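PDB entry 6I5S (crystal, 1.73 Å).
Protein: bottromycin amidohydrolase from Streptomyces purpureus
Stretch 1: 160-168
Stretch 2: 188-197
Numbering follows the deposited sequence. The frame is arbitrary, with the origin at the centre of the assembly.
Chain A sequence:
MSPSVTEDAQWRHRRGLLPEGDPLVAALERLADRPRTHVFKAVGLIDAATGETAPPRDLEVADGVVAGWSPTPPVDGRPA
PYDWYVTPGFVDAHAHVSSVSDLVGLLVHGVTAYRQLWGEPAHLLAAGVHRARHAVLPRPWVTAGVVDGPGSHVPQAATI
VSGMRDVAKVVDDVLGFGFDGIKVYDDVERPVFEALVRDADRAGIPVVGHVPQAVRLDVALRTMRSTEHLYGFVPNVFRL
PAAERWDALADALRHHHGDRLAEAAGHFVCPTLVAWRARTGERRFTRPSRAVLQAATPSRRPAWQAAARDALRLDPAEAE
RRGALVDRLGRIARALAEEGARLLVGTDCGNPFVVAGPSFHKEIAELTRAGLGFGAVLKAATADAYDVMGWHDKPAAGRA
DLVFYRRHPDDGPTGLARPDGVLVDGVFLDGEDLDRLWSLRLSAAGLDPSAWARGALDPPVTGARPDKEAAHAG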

ATOM      1  N   ILE A 160     -17.336  -9.769 -14.684  1.00 29.49           N
ATOM      2  CA  ILE A 160     -17.303  -9.501 -16.110  1.00 28.44           C
ATOM      3  C   ILE A 160     -18.434  -8.563 -16.484  1.00 36.91           C
ATOM      4  O   ILE A 160     -19.625  -8.860 -16.269  1.00 33.08           O
ATOM      5  CB  ILE A 160     -17.372 -10.796 -16.926  1.00 34.78           C
ATOM      6  CG1 ILE A 160     -16.261 -11.767 -16.515  1.00 37.02           C
ATOM      7  CG2 ILE A 160     -17.301 -10.461 -18.388  1.00 35.91           C
ATOM      8  CD1 ILE A 160     -14.870 -11.209 -16.633  1.00 45.18           C
ATOM      9  N   VAL A 161     -18.062  -7.432 -17.068  1.00 27.87           N
ATOM     10  CA  VAL A 161     -19.002  -6.389 -17.465  1.00 29.25           C
ATOM     11  C   VAL A 161     -18.901  -6.238 -18.979  1.00 32.02           C
ATOM     12  O   VAL A 161     -17.805  -6.056 -19.524  1.00 34.43           O
ATOM     13  CB  VAL A 161     -18.713  -5.072 -16.723  1.00 32.60           C
ATOM     14  CG1 VAL A 161     -19.586  -3.978 -17.148  1.00 59.78           C
ATOM     15  CG2 VAL A 161     -18.832  -5.295 -15.193  1.00 36.25           C
ATOM     16  N   SER A 162     -20.025  -6.362 -19.663  1.00 32.76           N
ATOM     17  CA  SER A 162     -20.034  -6.220 -21.111  1.00 38.12           C
ATOM     18  C   SER A 162     -21.137  -5.294 -21.612  1.00 39.07           C
ATOM     19  O   SER A 162     -21.361  -5.215 -22.831  1.00 36.58           O
ATOM     20  CB  SER A 162     -20.156  -7.596 -21.740  1.00 44.85           C
ATOM     21  OG  SER A 162     -21.428  -8.115 -21.487  1.00 49.77           O
ATOM     22  N   GLY A 163     -21.818  -4.576 -20.731  1.00 36.71           N
ATOM     23  CA  GLY A 163     -22.869  -3.660 -21.139  1.00 43.61           C
ATOM     24  C   GLY A 163     -23.291  -2.805 -19.960  1.00 39.05           C
ATOM     25  O   GLY A 163     -22.778  -2.944 -18.860  1.00 33.63           O
ATOM     26  N   MET A 164     -24.292  -1.951 -20.208  1.00 38.83           N
ATOM     27  CA  MET A 164     -24.717  -0.943 -19.239  1.00 48.17           C
ATOM     28  C   MET A 164     -25.345  -1.592 -18.012  1.00 44.25           C
ATOM     29  O   MET A 164     -25.120  -1.155 -16.871  1.00 39.26           O
ATOM     30  CB  MET A 164     -25.704   0.028 -19.894  1.00 74.55           C
ATOM     31  CG  MET A 164     -25.062   1.189 -20.652  1.00115.43           C
ATOM     32  SD  MET A 164     -26.129   1.925 -21.931  1.00115.41           S
ATOM     33  CE  MET A 164     -25.303   3.493 -22.217  1.00124.47           C
ATOM     34  N   ARG A 165     -26.104  -2.660 -18.217  1.00 38.12           N
ATOM     35  CA  ARG A 165     -26.756  -3.301 -17.070  1.00 41.31           C
ATOM     36  C   ARG A 165     -25.732  -3.916 -16.135  1.00 39.49           C
ATOM     37  O   ARG A 165     -25.874  -3.833 -14.908  1.00 32.41           O
ATOM     38  CB  ARG A 165     -27.749  -4.370 -17.527  1.00 68.27           C
ATOM     39  CG  ARG A 165     -28.448  -5.038 -16.336  1.00 96.49           C
ATOM     40  CD  ARG A 165     -29.689  -5.802 -16.715  1.00102.08           C
ATOM     41  NE  ARG A 165     -30.553  -5.982 -15.552  1.00105.48           N
ATOM     42  CZ  ARG A 165     -31.508  -5.133 -15.179  1.00 88.74           C
ATOM     43  NH1 ARG A 165     -31.758  -4.030 -15.886  1.00 69.88           N
ATOM     44  NH2 ARG A 165     -32.229  -5.399 -14.100  1.00 92.54           N
ATOM     45  N   ASP A 166     -24.684  -4.535 -16.694  1.00 33.06           N
ATOM     46  CA  ASP A 166     -23.615  -5.053 -15.862  1.00 30.20           C
ATOM     47  C   ASP A 166     -22.944  -3.928 -15.075  1.00 32.35           C
ATOM     48  O   ASP A 166     -22.589  -4.112 -13.898  1.00 31.40           O
ATOM     49  CB  ASP A 166     -22.565  -5.768 -16.714  1.00 34.19           C
ATOM     50  CG  ASP A 166     -23.089  -7.026 -17.387  1.00 43.98           C
ATOM     51  OD1 ASP A 166     -24.066  -7.640 -16.871  1.00 43.85           O
ATOM     52  OD2 ASP A 166     -22.499  -7.389 -18.446  1.00 36.77           O
ATOM     53  N   VAL A 167     -22.708  -2.768 -15.728  1.00 32.63           N
ATOM     54  CA  VAL A 167     -22.109  -1.623 -15.033  1.00 35.73           C
ATOM     55  C   VAL A 167     -23.020  -1.160 -13.891  1.00 29.02           C
ATOM     56  O   VAL A 167     -22.564  -0.840 -12.786  1.00 31.47           O
ATOM     57  CB  VAL A 167     -21.829  -0.469 -16.019  1.00 45.87           C
ATOM     58  CG1 VAL A 167     -21.509   0.853 -15.265  1.00 41.62           C
ATOM     59  CG2 VAL A 167     -20.637  -0.822 -16.951  1.00 40.40           C
ATOM     60  N   ALA A 168     -24.303  -1.075 -14.156  1.00 29.82           N
ATOM     61  CA  ALA A 168     -25.236  -0.606 -13.128  1.00 33.45           C
ATOM     62  C   ALA A 168     -25.183  -1.500 -11.888  1.00 34.57           C
ATOM     63  O   ALA A 168     -25.281  -1.011 -10.748  1.00 29.78           O
ATOM     64  CB  ALA A 168     -26.642  -0.549 -13.741  1.00 34.80           C
ATOM     65  N   VAL A 188     -11.440  -4.505 -20.115  1.00 29.49           N
ATOM     66  CA  VAL A 188     -12.693  -3.758 -20.225  1.00 29.19           C
ATOM     67  C   VAL A 188     -12.762  -3.113 -21.597  1.00 27.94           C
ATOM     68  O   VAL A 188     -11.834  -2.419 -22.020  1.00 29.66           O
ATOM     69  CB  VAL A 188     -12.809  -2.702 -19.118  1.00 26.16           C
ATOM     70  CG1 VAL A 188     -14.145  -1.912 -19.301  1.00 28.45           C
ATOM     71  CG2 VAL A 188     -12.836  -3.380 -17.761  1.00 27.82           C
ATOM     72  N   GLU A 189     -13.887  -3.310 -22.283  1.00 29.85           N
ATOM     73  CA  GLU A 189     -14.034  -2.763 -23.624  1.00 30.87           C
ATOM     74  C   GLU A 189     -14.212  -1.245 -23.564  1.00 29.76           C
ATOM     75  O   GLU A 189     -14.750  -0.700 -22.600  1.00 31.70           O
ATOM     76  CB  GLU A 189     -15.235  -3.415 -24.323  1.00 32.13           C
ATOM     77  CG  GLU A 189     -15.039  -4.882 -24.650  1.00 37.58           C
ATOM     78  CD  GLU A 189     -16.343  -5.696 -24.768  1.00 63.15           C
ATOM     79  OE1 GLU A 189     -17.233  -5.630 -23.865  1.00 57.18           O
ATOM     80  OE2 GLU A 189     -16.463  -6.427 -25.769  1.00 73.10           O
ATOM     81  N   ARG A 190     -13.840  -0.559 -24.662  1.00 31.51           N
ATOM     82  CA  ARG A 190     -13.851   0.901 -24.628  1.00 32.54           C
ATOM     83  C   ARG A 190     -15.240   1.486 -24.369  1.00 30.78           C
ATOM     84  O   ARG A 190     -15.352   2.388 -23.524  1.00 32.94           O
ATOM     85  CB  ARG A 190     -13.286   1.465 -25.948  1.00 34.00           C
ATOM     86  CG  ARG A 190     -13.078   2.986 -25.899  1.00 37.04           C
ATOM     87  CD  ARG A 190     -13.086   3.660 -27.285  1.00 45.66           C
ATOM     88  NE  ARG A 190     -14.393   3.474 -27.930  1.00 64.92           N
ATOM     89  CZ  ARG A 190     -14.626   2.641 -28.944  1.00 80.11           C
ATOM     90  NH1 ARG A 190     -13.633   1.918 -29.471  1.00100.59           N
ATOM     91  NH2 ARG A 190     -15.864   2.533 -29.436  1.00 54.08           N
ATOM     92  N   PRO A 191     -16.302   1.078 -25.066  1.00 29.95           N
ATOM     93  CA  PRO A 191     -17.640   1.659 -24.791  1.00 32.12           C
ATOM     94  C   PRO A 191     -18.123   1.396 -23.363  1.00 35.91           C
ATOM     95  O   PRO A 191     -18.854   2.208 -22.753  1.00 33.97           O
ATOM     96  CB  PRO A 191     -18.534   0.970 -25.834  1.00 32.18           C
ATOM     97  CG  PRO A 191     -17.717   0.212 -26.694  1.00 39.59           C
ATOM     98  CD  PRO A 191     -16.333   0.077 -26.154  1.00 36.31           C
ATOM     99  N   VAL A 192     -17.767   0.234 -22.827  1.00 29.42           N
ATOM    100  CA  VAL A 192     -18.114  -0.103 -21.462  1.00 27.55           C
ATOM    101  C   VAL A 192     -17.348   0.770 -20.474  1.00 28.79           C
ATOM    102  O   VAL A 192     -17.942   1.279 -19.512  1.00 30.87           O
ATOM    103  CB  VAL A 192     -17.906  -1.609 -21.231  1.00 31.91           C
ATOM    104  CG1 VAL A 192     -18.214  -1.971 -19.789  1.00 30.12           C
ATOM    105  CG2 VAL A 192     -18.802  -2.443 -22.177  1.00 36.53           C
ATOM    106  N   PHE A 193     -16.038   0.972 -20.693  1.00 28.67           N
ATOM    107  CA  PHE A 193     -15.268   1.885 -19.864  1.00 30.01           C
ATOM    108  C   PHE A 193     -15.897   3.279 -19.865  1.00 27.41           C
ATOM    109  O   PHE A 193     -16.029   3.921 -18.814  1.00 30.48           O
ATOM    110  CB  PHE A 193     -13.817   1.920 -20.333  1.00 28.67           C
ATOM    111  CG  PHE A 193     -12.960   2.872 -19.565  1.00 26.00           C
ATOM    112  CD1 PHE A 193     -12.328   2.459 -18.410  1.00 28.81           C
ATOM    113  CD2 PHE A 193     -12.819   4.168 -19.990  1.00 32.84           C
ATOM    114  CE1 PHE A 193     -11.508   3.356 -17.716  1.00 29.63           C
ATOM    115  CE2 PHE A 193     -12.009   5.061 -19.327  1.00 32.70           C
ATOM    116  CZ  PHE A 193     -11.373   4.673 -18.184  1.00 27.80           C
ATOM    117  N   GLU A 194     -16.263   3.781 -21.044  1.00 31.85           N
ATOM    118  CA  GLU A 194     -16.783   5.149 -21.121  1.00 35.09           C
ATOM    119  C   GLU A 194     -18.060   5.288 -20.337  1.00 35.42           C
ATOM    120  O   GLU A 194     -18.280   6.310 -19.656  1.00 35.15           O
ATOM    121  CB  GLU A 194     -17.037   5.562 -22.585  1.00 34.55           C
ATOM    122  CG  GLU A 194     -15.780   5.748 -23.384  1.00 40.55           C
ATOM    123  CD  GLU A 194     -16.003   5.988 -24.875  1.00 39.94           C
ATOM    124  OE1 GLU A 194     -17.154   6.031 -25.392  1.00 38.47           O
ATOM    125  OE2 GLU A 194     -14.963   6.137 -25.565  1.00 38.65           O
ATOM    126  N   ALA A 195     -18.945   4.293 -20.462  1.00 33.30           N
ATOM    127  CA  ALA A 195     -20.182   4.301 -19.691  1.00 39.48           C
ATOM    128  C   ALA A 195     -19.908   4.190 -18.193  1.00 28.51           C
ATOM    129  O   ALA A 195     -20.578   4.866 -17.398  1.00 33.67           O
ATOM    130  CB  ALA A 195     -21.096   3.172 -20.138  1.00 32.86           C
ATOM    131  N   LEU A 196     -18.940   3.347 -17.807  1.00 29.41           N
ATOM    132  CA  LEU A 196     -18.605   3.137 -16.396  1.00 36.31           C
ATOM    133  C   LEU A 196     -18.071   4.409 -15.771  1.00 32.73           C
ATOM    134  O   LEU A 196     -18.525   4.819 -14.698  1.00 30.43           O
ATOM    135  CB  LEU A 196     -17.561   2.031 -16.274  1.00 30.69           C
ATOM    136  CG  LEU A 196     -16.927   1.798 -14.906  1.00 34.83           C
ATOM    137  CD1 LEU A 196     -17.991   1.359 -13.954  1.00 38.34           C
ATOM    138  CD2 LEU A 196     -15.896   0.734 -15.054  1.00 42.19           C
ATOM    139  N   VAL A 197     -17.132   5.084 -16.448  1.00 31.24           N
ATOM    140  CA  VAL A 197     -16.599   6.289 -15.823  1.00 30.13           C
ATOM    141  C   VAL A 197     -17.609   7.411 -15.837  1.00 33.74           C
ATOM    142  O   VAL A 197     -17.649   8.205 -14.880  1.00 36.71           O
ATOM    143  CB  VAL A 197     -15.232   6.712 -16.429  1.00 28.29           C
ATOM    144  CG1 VAL A 197     -14.176   5.604 -16.137  1.00 33.24           C
ATOM    145  CG2 VAL A 197     -15.353   7.040 -17.876  1.00 33.96           C
TER
HETATM  146  O   HOH W   1     -16.303  -4.881 -21.540  1.00 29.21           O

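Each stretch enters a helix from a loop, and the two helices, 164-168 and 190-197, run in broadly the same direction, their axes 40° apart and 9.8 Å from each other at closest approach. G163 and E189 hold the N-cap positions. The first turns are closed by ordinary helical hydrogen bonds, V167 N to G163 O at 3.1 Å and F193 N to E189 O at 2.8 Å. The backbones come nearest at G163 and V192, whose CA atoms lie 5.9 Å apart.

No direct hydrogen bond joins the stretches, and the contact is chiefly apolar packing. V192 is its centre. Its CG1 meets V161 CG1 at 3.6 Å and V167 CG2 at 3.9 Å, while its CG2 lies 3.7 Å from S162 C and 4.0 Å from G163 N. A branched side chain suits this place, since its two methyl groups can pack against side chains and backbone at once. V167, also buried and directed toward the other helix, uses its second methyl similarly: CG1 lies 3.8 Å from L196 CD1, one turn beyond V192. Between V192 and L196 in sequence, the buried A195 offers only a methyl group, and its CB lies 4.5 Å from M164 CG, a looser contact made by an exposed, poorly ordered side chain.

At the loop end a water adds a polar link. Water 1 donates to V161 O at 2.8 Å and to E189 OE1 at 2.6 Å, and accepts from E189 N at 3.0 Å. It thus links V161 O and E189 OE1, which lie 4.4 Å apart, too far for a direct hydrogen bond. Within the first stretch, D166 ties S162, just before the N-cap, to the helix's first turn: S162 N donates to D166 OD2 at 2.9 Å and 165°, and S162 OG adds a weak bond to D166 OD2 at 3.3 Å.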